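PDB 2QZU: putative sulfatase yidJ from Bacteroides fragilis, which probably hydrolyses sulfate esters as an arylsulfatase of the metal-dependent alkaline phosphatase clan. Local coordinates for residues I307-S312 and M338-P343; M34-R39 and T311-I316. All coordinates share one frame; numbering follows the deposited sequence.

Contact 1 (I307-S312 and M338-P343)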
loop_
_atom_site.group_PDB
_atom_site.type_symbol
_atom_site.label_atom_id
_atom_site.label_comp_id
_atom_site.label_asym_id
_atom_site.label_seq_id
_atom_site.Cartn_x
_atom_site.Cartn_y
_atom_site.Cartn_z
ATOM N N ILE A 307 27.598 26.481 -0.203
ATOM C CA ILE A 307 26.669 26.473 -1.319
ATOM C C ILE A 307 25.604 25.465 -0.914
ATOM O O ILE A 307 25.908 24.295 -0.690
ATOM C CB ILE A 307 27.338 25.991 -2.618
ATOM C CG1 ILE A 307 28.424 26.983 -3.044
ATOM C CG2 ILE A 307 26.285 25.832 -3.718
ATOM C CD1 ILE A 307 29.293 26.485 -4.179
ATOM N N VAL A 308 24.365 25.927 -0.784
ATOM C CA VAL A 308 23.263 25.045 -0.426
ATOM C C VAL A 308 22.410 24.876 -1.672
ATOM O O VAL A 308 22.022 25.855 -2.309
ATOM C CB VAL A 308 22.399 25.634 0.710
ATOM C CG1 VAL A 308 21.201 24.712 1.002
ATOM C CG2 VAL A 308 23.245 25.810 1.957
ATOM N N VAL A 309 22.142 23.626 -2.029
ATOM C CA VAL A 309 21.339 23.320 -3.202
ATOM C C VAL A 309 20.144 22.465 -2.815
ATOM O O VAL A 309 20.295 21.516 -2.044
ATOM C CB VAL A 309 22.147 22.500 -4.244
ATOM C CG1 VAL A 309 21.283 22.220 -5.467
ATOM C CG2 VAL A 309 23.419 23.227 -4.626
ATOM N N PHE A 310 18.958 22.817 -3.310
ATOM C CA PHE A 310 17.779 21.984 -3.075
ATOM C C PHE A 310 17.258 21.628 -4.458
ATOM O O PHE A 310 16.909 22.512 -5.244
ATOM C CB PHE A 310 16.653 22.691 -2.316
ATOM C CG PHE A 310 15.450 21.802 -2.098
ATOM C CD1 PHE A 310 15.480 20.800 -1.135
ATOM C CD2 PHE A 310 14.331 21.901 -2.924
ATOM C CE1 PHE A 310 14.422 19.901 -0.997
ATOM C CE2 PHE A 310 13.263 21.004 -2.796
ATOM C CZ PHE A 310 13.312 20.004 -1.832
ATOM N N THR A 311 17.215 20.339 -4.764
ATOM C CA THR A 311 16.756 19.912 -6.075
ATOM C C THR A 311 16.101 18.530 -6.000
ATOM O O THR A 311 15.802 18.034 -4.912
ATOM C CB THR A 311 17.950 19.916 -7.072
ATOM O OG1 THR A 311 17.477 19.701 -8.407
ATOM C CG2 THR A 311 18.956 18.847 -6.701
ATOM N N SER A 312 15.865 17.914 -7.152
ATOM C CA SER A 312 15.226 16.602 -7.199
ATOM C C SER A 312 15.672 15.854 -8.446
ATOM O O SER A 312 16.114 16.468 -9.416
ATOM C CB SER A 312 13.702 16.761 -7.204
ATOM O OG SER A 312 13.046 15.501 -7.168
HETATM N N MSE A 338 15.050 23.708 -8.155
HETATM C CA MSE A 338 16.477 23.973 -8.214
HETATM C C MSE A 338 16.696 25.319 -7.549
HETATM O O MSE A 338 16.617 26.366 -8.194
HETATM C CB MSE A 338 16.937 24.015 -9.676
HETATM C CG MSE A 338 18.408 24.295 -9.896
HETATM SE SE MSE A 338 19.557 22.814 -9.433
HETATM C CE MSE A 338 19.133 21.603 -10.904
ATOM N N ILE A 339 16.936 25.274 -6.243
ATOM C CA ILE A 339 17.173 26.464 -5.439
ATOM C C ILE A 339 18.610 26.403 -4.944
ATOM O O ILE A 339 19.054 25.375 -4.431
ATOM C CB ILE A 339 16.225 26.507 -4.220
ATOM C CG1 ILE A 339 14.770 26.534 -4.688
ATOM C CG2 ILE A 339 16.523 27.737 -3.366
ATOM C CD1 ILE A 339 13.768 26.426 -3.564
ATOM N N LEU A 340 19.339 27.502 -5.095
ATOM C CA LEU A 340 20.728 27.539 -4.669
ATOM C C LEU A 340 21.043 28.834 -3.928
ATOM O O LEU A 340 20.597 29.915 -4.320
ATOM C CB LEU A 340 21.639 27.390 -5.893
ATOM C CG LEU A 340 23.143 27.158 -5.714
ATOM C CD1 LEU A 340 23.704 26.562 -6.995
ATOM C CD2 LEU A 340 23.850 28.462 -5.371
ATOM N N SER A 341 21.797 28.715 -2.843
ATOM C CA SER A 341 22.188 29.880 -2.071
ATOM C C SER A 341 23.667 29.795 -1.729
ATOM O O SER A 341 24.222 28.710 -1.566
ATOM C CB SER A 341 21.367 29.984 -0.778
ATOM O OG SER A 341 21.683 28.937 0.123
ATOM N N TRP A 342 24.297 30.960 -1.645
ATOM C CA TRP A 342 25.707 31.095 -1.300
ATOM C C TRP A 342 25.857 32.591 -1.044
ATOM O O TRP A 342 26.381 33.331 -1.878
ATOM C CB TRP A 342 26.609 30.656 -2.462
ATOM C CG TRP A 342 28.078 30.668 -2.106
ATOM C CD1 TRP A 342 28.619 30.785 -0.855
ATOM C CD2 TRP A 342 29.186 30.552 -3.009
ATOM N NE1 TRP A 342 29.993 30.751 -0.923
ATOM C CE2 TRP A 342 30.368 30.608 -2.235
ATOM C CE3 TRP A 342 29.295 30.405 -4.401
ATOM C CZ2 TRP A 342 31.644 30.522 -2.804
ATOM C CZ3 TRP A 342 30.566 30.319 -4.966
ATOM C CH2 TRP A 342 31.724 30.378 -4.167
ATOM N N PRO A 343 25.371 33.051 0.120
ATOM C CA PRO A 343 25.413 34.457 0.530
ATOM C C PRO A 343 26.728 35.188 0.272
ATOM O O PRO A 343 26.727 36.310 -0.228
ATOM C CB PRO A 343 25.066 34.389 2.012
ATOM C CG PRO A 343 24.106 33.246 2.064
ATOM C CD PRO A 343 24.797 32.216 1.192
#
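Strands 307-311 and 338-341 run antiparallel, their local axes 4.7 Å apart at closest approach and 170° between directions. This is the point in the large mixed sheet of the alkaline phosphatase-like fold where the parallel core, which ends here in strand 306-311, meets an antiparallel neighbour, strand 338-341. Two hydrogen-bonded pairs define the register: Val308 and Ser341 exchange bonds in both directions, with Val308 N to Ser341 O at 2.9 Å, and Phe310 and Ile339 do the same, with Phe310 N to Ile339 O at 2.8 Å. Between them Val309 and Leu340 form a non-hydrogen-bonded pair, and Val309 CG2 packs on Leu340 CG at 4.1 Å. Val309 and Leu340 share their face of the sheet with Thr311 and Met338; Leu365 of helix 361-368 packs on Val309, and Leu361 of the same helix on Met338. Val308, Phe310, Ile339 and Ser341 point to the other face, where helices 54-61 and 267-299 lie; there Ser341 OG sits beside Val308 CB at 3.4 Å. At the Thr311 end, selenomethionine Met338 bends at both chi2 and chi3, bringing its CE methyl to 3.5 Å from Thr311 OG1, while that hydroxyl hydrogen-bonds to Pro337 O. At the other end Ile307 has CG1 beside its backbone N and anti to its carbonyl carbon (chi1 -65°), which splits its two branches between different partners. CG2 meets Leu340 CD2 at 3.9 Å. CG1 rides over one face of the Trp342 indole in a CH-pi contact, 26° off the normal of the five-membered ring, and comes nearest at Trp342 CD2, 3.6 Å away, with CD1 beyond it above the rim at CE3.

Contact 2 (M34-R39 and T311-I316)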
loop_
_atom_site.group_PDB
_atom_site.type_symbol
_atom_site.label_atom_id
_atom_site.label_comp_id
_atom_site.label_asym_id
_atom_site.label_seq_id
_atom_site.Cartn_x
_atom_site.Cartn_y
_atom_site.Cartn_z
HETATM N N MSE A 34 18.344 16.964 -1.674
HETATM C CA MSE A 34 17.422 16.584 -2.726
HETATM C C MSE A 34 16.320 15.725 -2.142
HETATM O O MSE A 34 16.523 15.002 -1.169
HETATM C CB MSE A 34 18.146 15.841 -3.857
HETATM C CG MSE A 34 18.785 14.525 -3.474
HETATM SE SE MSE A 34 19.635 13.687 -5.012
HETATM C CE MSE A 34 21.351 13.252 -4.227
ATOM N N ALA A 35 15.139 15.849 -2.726
ATOM C CA ALA A 35 13.979 15.090 -2.298
ATOM C C ALA A 35 13.533 14.394 -3.568
ATOM O O ALA A 35 13.351 15.032 -4.602
ATOM C CB ALA A 35 12.892 16.027 -1.785
ATOM N N ASP A 36 13.370 13.081 -3.491
ATOM C CA ASP A 36 12.985 12.301 -4.651
ATOM C C ASP A 36 11.561 12.571 -5.151
ATOM O O ASP A 36 10.633 12.766 -4.365
ATOM C CB ASP A 36 13.170 10.812 -4.321
ATOM C CG ASP A 36 13.097 9.924 -5.541
ATOM O OD1 ASP A 36 11.988 9.747 -6.087
ATOM O OD2 ASP A 36 14.156 9.405 -5.957
ATOM N N GLN A 37 11.408 12.605 -6.474
ATOM C CA GLN A 37 10.101 12.783 -7.100
ATOM C C GLN A 37 9.390 14.089 -6.743
ATOM O O GLN A 37 8.164 14.119 -6.603
ATOM C CB GLN A 37 9.229 11.582 -6.731
ATOM C CG GLN A 37 8.034 11.339 -7.627
ATOM C CD GLN A 37 7.681 9.866 -7.680
ATOM O OE1 GLN A 37 8.478 9.047 -8.142
ATOM N NE2 GLN A 37 6.493 9.520 -7.204
ATOM N N TYR A 38 10.162 15.167 -6.636
ATOM C CA TYR A 38 9.635 16.488 -6.292
ATOM C C TYR A 38 9.451 17.344 -7.560
ATOM O O TYR A 38 10.420 17.657 -8.252
ATOM C CB TYR A 38 10.613 17.176 -5.324
ATOM C CG TYR A 38 10.087 18.418 -4.624
ATOM C CD1 TYR A 38 9.615 19.512 -5.350
ATOM C CD2 TYR A 38 10.083 18.500 -3.231
ATOM C CE1 TYR A 38 9.150 20.662 -4.703
ATOM C CE2 TYR A 38 9.622 19.646 -2.575
ATOM C CZ TYR A 38 9.157 20.720 -3.320
ATOM O OH TYR A 38 8.698 21.855 -2.685
ATOM N N ARG A 39 8.207 17.717 -7.862
ATOM C CA ARG A 39 7.911 18.536 -9.043
ATOM C C ARG A 39 8.375 19.980 -8.895
ATOM O O ARG A 39 8.197 20.598 -7.845
ATOM C CB ARG A 39 6.410 18.538 -9.347
ATOM C CG ARG A 39 5.896 17.235 -9.924
ATOM C CD ARG A 39 4.482 17.376 -10.483
ATOM N NE ARG A 39 3.471 17.634 -9.457
ATOM C CZ ARG A 39 3.064 18.845 -9.081
ATOM N NH1 ARG A 39 3.580 19.932 -9.638
ATOM N NH2 ARG A 39 2.122 18.966 -8.155
ATOM N N THR A 311 17.215 20.339 -4.764
ATOM C CA THR A 311 16.756 19.912 -6.075
ATOM C C THR A 311 16.101 18.530 -6.000
ATOM O O THR A 311 15.802 18.034 -4.912
ATOM C CB THR A 311 17.950 19.916 -7.072
ATOM O OG1 THR A 311 17.477 19.701 -8.407
ATOM C CG2 THR A 311 18.956 18.847 -6.701
ATOM N N SER A 312 15.865 17.914 -7.152
ATOM C CA SER A 312 15.226 16.602 -7.199
ATOM C C SER A 312 15.672 15.854 -8.446
ATOM O O SER A 312 16.114 16.468 -9.416
ATOM C CB SER A 312 13.702 16.761 -7.204
ATOM O OG SER A 312 13.046 15.501 -7.168
ATOM N N ASP A 313 15.557 14.530 -8.418
ATOM C CA ASP A 313 15.965 13.722 -9.559
ATOM C C ASP A 313 14.939 13.725 -10.686
ATOM O O ASP A 313 15.285 13.477 -11.840
ATOM C CB ASP A 313 16.290 12.285 -9.112
ATOM C CG ASP A 313 15.149 11.612 -8.354
ATOM O OD1 ASP A 313 14.219 12.297 -7.885
ATOM O OD2 ASP A 313 15.198 10.371 -8.211
ATOM N N HIS A 314 13.684 14.008 -10.351
ATOM C CA HIS A 314 12.606 14.060 -11.339
ATOM C C HIS A 314 11.265 14.418 -10.713
ATOM O O HIS A 314 11.116 14.412 -9.488
ATOM C CB HIS A 314 12.472 12.717 -12.072
ATOM C CG HIS A 314 12.171 11.559 -11.175
ATOM N ND1 HIS A 314 10.937 11.361 -10.591
ATOM C CD2 HIS A 314 12.953 10.534 -10.753
ATOM C CE1 HIS A 314 10.973 10.267 -9.848
ATOM N NE2 HIS A 314 12.186 9.748 -9.931
ATOM N N GLY A 315 10.302 14.747 -11.572
ATOM C CA GLY A 315 8.967 15.085 -11.118
ATOM C C GLY A 315 8.069 13.858 -11.152
ATOM O O GLY A 315 8.534 12.739 -10.925
ATOM N N ILE A 316 6.788 14.061 -11.448
ATOM C CA ILE A 316 5.832 12.956 -11.492
ATOM C C ILE A 316 4.567 13.388 -12.244
ATOM O O ILE A 316 4.141 14.542 -12.140
ATOM C CB ILE A 316 5.458 12.509 -10.040
ATOM C CG1 ILE A 316 4.647 11.217 -10.071
ATOM C CG2 ILE A 316 4.679 13.609 -9.326
ATOM C CD1 ILE A 316 5.454 10.016 -10.467
#
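Ser312 grips the turn Ala35-Tyr38 with a single hydroxyl. Its OG stands anti to the backbone N (chi1 -177°) and there donates to Ala35 O at 2.6 Å and accepts from Tyr38 N at 3.0 Å, bracketing the first and last residues of a type II turn. Gln37, the third residue of that turn, has the positive phi the type requires, and its backbone N donates a close-to-linear hydrogen bond to Asp313 OD1 (3.2 Å). Where the turn begins, Met34 pairs with Thr311 in parallel register, and Ala35 N bonds to Thr311 O at 3.2 Å. Both segments thus leave the C-terminal ends of adjacent parallel strands, where alkaline phosphatase-like enzymes place their active sites; in related sulfatases acidic side chains from these loops bind a calcium ion, and the placing of Asp36 and Asp313 is consistent with that role. Their carboxylates meet tip to tip, Asp36 OD2 to Asp313 OD2 at 2.7 Å, with planes 71° apart, and Asp36 OD2 also forms salt bridges to Arg80 and Lys132. With CG between its backbone N and carbonyl carbon (chi1 60°), His314 turns its ring toward Gln37, and a nearly straight in-plane bond from ND1 to Gly315 O (2.8 Å) fixes it. The Gln37 amide lies by the ring edge, bringing OE1 to 3.3 Å from His314 CE1; the hydrogen bond of OE1 is to Lys326 NZ. The NE2 branch of the same amide rests 3.5 Å from Ile316 CD1, whereas Ile316 CG2 packs against CG and CD of Arg39, whose guanidinium pairs with Glu49.

In the fold
Thr311 and Ser312 belong to both contacts: contact 1 takes in the body of strand 306-311 and contact 2 the loop into which it runs. Strand 29-35 flanks it on one side and 338-341 on the other. The contact centres lie about 14 Å apart, contact 2 being nearer the middle of the chain (about 5 Å against 12 Å). They also touch directly: the Phe310 ring meets that of Tyr38 edge-to-face, and Phe310 CZ lies 4.0 Å from Ala35 CB. The probable active site lies on the contact 2 side, where Asp36 and Asp313 both touch Ser76, a serine here but predicted to mature to 3-oxoalanine.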